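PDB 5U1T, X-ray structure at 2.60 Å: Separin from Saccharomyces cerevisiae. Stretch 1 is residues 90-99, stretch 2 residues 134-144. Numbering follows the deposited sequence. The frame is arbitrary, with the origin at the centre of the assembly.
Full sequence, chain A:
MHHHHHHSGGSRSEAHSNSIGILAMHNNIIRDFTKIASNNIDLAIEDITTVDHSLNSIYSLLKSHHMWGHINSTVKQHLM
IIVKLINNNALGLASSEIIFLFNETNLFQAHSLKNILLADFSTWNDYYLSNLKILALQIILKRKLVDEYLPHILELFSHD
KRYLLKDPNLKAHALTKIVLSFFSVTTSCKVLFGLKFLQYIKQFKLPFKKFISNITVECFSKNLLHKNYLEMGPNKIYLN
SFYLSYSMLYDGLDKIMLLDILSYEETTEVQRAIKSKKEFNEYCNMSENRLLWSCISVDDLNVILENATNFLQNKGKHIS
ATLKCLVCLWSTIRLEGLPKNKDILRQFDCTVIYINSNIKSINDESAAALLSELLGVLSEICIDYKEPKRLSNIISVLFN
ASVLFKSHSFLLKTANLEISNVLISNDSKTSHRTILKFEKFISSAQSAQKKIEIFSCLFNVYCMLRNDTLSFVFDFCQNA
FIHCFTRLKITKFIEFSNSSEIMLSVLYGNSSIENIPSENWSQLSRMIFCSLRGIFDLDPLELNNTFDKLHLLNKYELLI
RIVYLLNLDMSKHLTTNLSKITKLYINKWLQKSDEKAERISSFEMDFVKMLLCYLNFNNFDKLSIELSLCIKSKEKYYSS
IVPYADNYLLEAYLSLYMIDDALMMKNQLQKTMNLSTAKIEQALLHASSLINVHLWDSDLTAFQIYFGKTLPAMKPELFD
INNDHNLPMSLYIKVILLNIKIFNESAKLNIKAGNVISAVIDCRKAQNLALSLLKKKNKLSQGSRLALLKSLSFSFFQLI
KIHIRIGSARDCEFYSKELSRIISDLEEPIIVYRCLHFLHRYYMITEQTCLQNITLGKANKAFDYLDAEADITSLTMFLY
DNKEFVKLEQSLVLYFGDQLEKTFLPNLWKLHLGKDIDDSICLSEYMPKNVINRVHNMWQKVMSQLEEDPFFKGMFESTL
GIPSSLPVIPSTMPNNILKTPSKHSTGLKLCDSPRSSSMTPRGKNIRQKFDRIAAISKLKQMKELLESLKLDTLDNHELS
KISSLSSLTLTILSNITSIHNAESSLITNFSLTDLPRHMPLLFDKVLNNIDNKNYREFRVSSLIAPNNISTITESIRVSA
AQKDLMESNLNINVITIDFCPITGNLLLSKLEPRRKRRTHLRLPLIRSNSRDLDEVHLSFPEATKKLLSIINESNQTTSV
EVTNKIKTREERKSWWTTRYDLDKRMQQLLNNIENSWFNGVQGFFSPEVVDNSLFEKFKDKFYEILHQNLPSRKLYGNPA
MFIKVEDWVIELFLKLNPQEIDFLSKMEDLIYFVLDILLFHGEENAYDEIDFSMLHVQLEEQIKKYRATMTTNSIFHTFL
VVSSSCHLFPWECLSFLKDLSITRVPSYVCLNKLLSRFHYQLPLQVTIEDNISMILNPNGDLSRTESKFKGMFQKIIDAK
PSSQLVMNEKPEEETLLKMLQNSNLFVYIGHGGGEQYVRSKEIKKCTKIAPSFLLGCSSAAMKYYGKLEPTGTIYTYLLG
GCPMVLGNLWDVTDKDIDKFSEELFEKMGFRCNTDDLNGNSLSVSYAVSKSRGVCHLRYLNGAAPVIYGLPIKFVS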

# COMPACT_ATOMS: atom_id res chain seq x y z
N ALA A 90 36.69 -3.69 65.02
CA ALA A 90 36.51 -2.46 64.26
C ALA A 90 35.03 -2.14 64.22
O ALA A 90 34.41 -2.17 63.17
CB ALA A 90 37.07 -2.63 62.86
N LEU A 91 34.45 -1.97 65.38
CA LEU A 91 33.04 -1.74 65.50
C LEU A 91 32.55 -0.48 64.88
O LEU A 91 31.41 -0.40 64.51
CB LEU A 91 32.64 -1.79 66.95
CG LEU A 91 33.09 -3.07 67.62
CD1 LEU A 91 32.76 -3.01 69.09
CD2 LEU A 91 32.40 -4.24 66.97
N GLY A 92 33.41 0.51 64.79
CA GLY A 92 33.00 1.76 64.19
C GLY A 92 32.88 1.56 62.70
O GLY A 92 31.97 2.01 62.07
N LEU A 93 33.84 0.86 62.15
CA LEU A 93 33.87 0.59 60.75
C LEU A 93 32.81 -0.40 60.34
O LEU A 93 32.23 -0.29 59.29
CB LEU A 93 35.21 0.00 60.41
CG LEU A 93 36.05 0.75 59.41
CD1 LEU A 93 37.37 0.05 59.29
CD2 LEU A 93 35.33 0.71 58.09
N ALA A 94 32.56 -1.38 61.18
CA ALA A 94 31.60 -2.38 60.87
C ALA A 94 30.25 -1.77 60.80
O ALA A 94 29.46 -2.11 59.97
CB ALA A 94 31.62 -3.46 61.92
N SER A 95 29.97 -0.89 61.71
CA SER A 95 28.70 -0.19 61.77
C SER A 95 28.39 0.59 60.47
O SER A 95 27.30 0.49 59.91
CB SER A 95 28.69 0.75 62.97
OG SER A 95 27.39 1.24 63.22
N SER A 96 29.36 1.35 59.99
CA SER A 96 29.04 2.16 58.84
C SER A 96 29.08 1.29 57.56
O SER A 96 28.47 1.65 56.55
CB SER A 96 29.96 3.38 58.76
OG SER A 96 31.30 2.98 58.65
N GLU A 97 29.76 0.15 57.64
CA GLU A 97 29.68 -0.85 56.57
C GLU A 97 28.28 -1.45 56.40
O GLU A 97 27.86 -1.73 55.28
CB GLU A 97 30.67 -1.99 56.81
CG GLU A 97 32.07 -1.68 56.39
CD GLU A 97 32.19 -1.51 54.90
OE1 GLU A 97 31.31 -2.01 54.17
OE2 GLU A 97 33.17 -0.86 54.47
N ILE A 98 27.58 -1.64 57.52
CA ILE A 98 26.20 -2.13 57.52
C ILE A 98 25.29 -1.15 56.80
O ILE A 98 24.55 -1.50 55.87
CB ILE A 98 25.69 -2.35 58.98
CG1 ILE A 98 26.31 -3.61 59.60
CG2 ILE A 98 24.17 -2.38 59.04
CD1 ILE A 98 25.65 -4.06 60.88
N ILE A 99 25.37 0.10 57.23
CA ILE A 99 24.65 1.21 56.60
C ILE A 99 24.95 1.31 55.09
O ILE A 99 24.03 1.46 54.28
CB ILE A 99 24.98 2.52 57.35
CG1 ILE A 99 24.31 2.47 58.72
CG2 ILE A 99 24.55 3.75 56.57
CD1 ILE A 99 24.81 3.50 59.72
N ILE A 134 20.64 -8.48 63.05
CA ILE A 134 21.33 -9.22 64.09
C ILE A 134 22.77 -8.70 64.22
O ILE A 134 23.29 -8.58 65.34
CB ILE A 134 21.32 -10.77 63.81
CG1 ILE A 134 19.90 -11.33 63.87
CG2 ILE A 134 22.16 -11.51 64.83
CD1 ILE A 134 19.80 -12.78 63.55
N LEU A 135 23.40 -8.38 63.09
CA LEU A 135 24.74 -7.81 63.13
C LEU A 135 24.72 -6.42 63.78
O LEU A 135 25.60 -6.06 64.56
CB LEU A 135 25.36 -7.76 61.74
CG LEU A 135 25.50 -9.12 61.03
CD1 LEU A 135 25.80 -8.99 59.52
CD2 LEU A 135 26.58 -9.92 61.71
N ALA A 136 23.69 -5.64 63.45
CA ALA A 136 23.53 -4.32 64.03
C ALA A 136 23.30 -4.43 65.53
O ALA A 136 23.82 -3.61 66.31
CB ALA A 136 22.39 -3.58 63.35
N LEU A 137 22.53 -5.42 65.95
CA LEU A 137 22.31 -5.62 67.39
C LEU A 137 23.60 -6.06 68.08
O LEU A 137 23.88 -5.62 69.19
CB LEU A 137 21.20 -6.64 67.64
CG LEU A 137 19.79 -6.15 67.33
CD1 LEU A 137 18.77 -7.21 67.63
CD2 LEU A 137 19.47 -4.87 68.06
N GLN A 138 24.37 -6.90 67.41
CA GLN A 138 25.68 -7.33 67.91
C GLN A 138 26.56 -6.11 68.16
O GLN A 138 27.17 -5.99 69.23
CB GLN A 138 26.36 -8.29 66.92
CG GLN A 138 27.77 -8.77 67.30
CD GLN A 138 27.80 -9.62 68.57
OE1 GLN A 138 26.78 -10.14 69.03
NE2 GLN A 138 29.00 -9.74 69.16
N ILE A 139 26.60 -5.20 67.19
CA ILE A 139 27.41 -4.00 67.29
C ILE A 139 26.93 -3.12 68.45
O ILE A 139 27.75 -2.69 69.27
CB ILE A 139 27.39 -3.20 65.96
CG1 ILE A 139 28.02 -4.04 64.85
CG2 ILE A 139 28.14 -1.89 66.09
CD1 ILE A 139 28.01 -3.39 63.49
N ILE A 140 25.62 -2.88 68.54
CA ILE A 140 25.05 -2.07 69.63
C ILE A 140 25.44 -2.67 70.98
O ILE A 140 25.73 -1.96 71.96
CB ILE A 140 23.51 -1.96 69.53
CG1 ILE A 140 23.11 -1.30 68.22
CG2 ILE A 140 22.95 -1.17 70.70
CD1 ILE A 140 21.62 -1.27 67.97
N LEU A 141 25.45 -3.99 71.01
CA LEU A 141 25.88 -4.68 72.21
C LEU A 141 27.36 -4.45 72.50
O LEU A 141 27.71 -4.01 73.59
CB LEU A 141 25.61 -6.17 72.07
CG LEU A 141 25.81 -6.90 73.37
CD1 LEU A 141 24.91 -6.30 74.43
CD2 LEU A 141 25.52 -8.36 73.14
N LYS A 142 28.24 -4.72 71.54
CA LYS A 142 29.67 -4.62 71.81
C LYS A 142 30.16 -3.19 71.96
O LYS A 142 31.20 -2.95 72.57
CB LYS A 142 30.47 -5.33 70.73
CG LYS A 142 30.24 -6.82 70.71
CD LYS A 142 30.31 -7.37 72.12
CE LYS A 142 31.56 -8.20 72.35
NZ LYS A 142 31.35 -9.64 71.94
N ARG A 143 29.43 -2.22 71.42
CA ARG A 143 29.75 -0.81 71.65
C ARG A 143 29.15 -0.32 72.98
O ARG A 143 29.38 0.82 73.39
CB ARG A 143 29.26 0.05 70.50
CG ARG A 143 29.96 -0.22 69.17
CD ARG A 143 29.63 0.83 68.13
NE ARG A 143 30.50 2.00 68.19
CZ ARG A 143 30.70 2.83 67.17
NH1 ARG A 143 30.08 2.61 66.02
NH2 ARG A 143 31.51 3.87 67.30
N LYS A 144 28.39 -1.20 73.64
CA LYS A 144 27.78 -0.90 74.94
C LYS A 144 26.83 0.28 74.83
O LYS A 144 26.75 1.12 75.74
CB LYS A 144 28.84 -0.63 76.02
CG LYS A 144 29.95 -1.65 76.09
CD LYS A 144 30.37 -1.88 77.54
CE LYS A 144 31.67 -2.66 77.62
NZ LYS A 144 32.67 -2.09 76.65

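Two helices that pack without a single hydrogen bond between them must rely on shape, and this pair from separin is a compact example. Helix 91-99 and helix 134-142 run nearly antiparallel, their N-to-C directions 153° apart and their axes 10.2 Å apart at closest approach. Each helix carries its own i to i+4 backbone bonds, for example Ser95 N to Leu91 O at 3.2 Å and Ile139 N to Leu135 O at 2.9 Å. The second helix ends in a Schellman motif, in which Lys144 takes positive phi. The closest backbone pairing lies at Leu91 and Ile139, whose CA atoms are 6.3 Å apart.

Ile139 is the knob of this interface. Its side chain, in the m,t rotamer, enters a hole formed by Leu91, Ala94, Ser95 and Ile98, residues spaced three and four apart and so gathered on one side of their helix. The middle of the hole is lined by the small residues Ala94 and Ser95, and Ile139 CD1 lies 3.9 Å from Ala94 CB and 3.6 Å from Ser95 N, close to the backbone itself. One turn further along, Ile98 supplies reach. Its CD1 meets Ile139 CD1 at 3.6 Å and Leu135 CB at 3.8 Å, and Ile98 CD1 also lies 4.1 Å from Ala136 CB, against a side chain that is a single methyl.

Toward the exposed end, longer side chains complete the contact. Leu91 CD1 rests 3.6 Å from Lys142 CB, an aliphatic contact that leaves the lysine's end to lead away and its amine to bond elsewhere in the structure. Arg143 packs its CG 3.8 Å from Leu91 CB, then lays one guanidinium face over the backbone at Gly92, with NH1 3.5 Å from Gly92 CA. Ser95 CB approaches the guanidinium edge. In all, 411 Å² is buried, summed over both sides; Leu91 and Ile139 lose the most, 85 and 79 Å², followed by Ile98 and Arg143 at 67 and 62 Å².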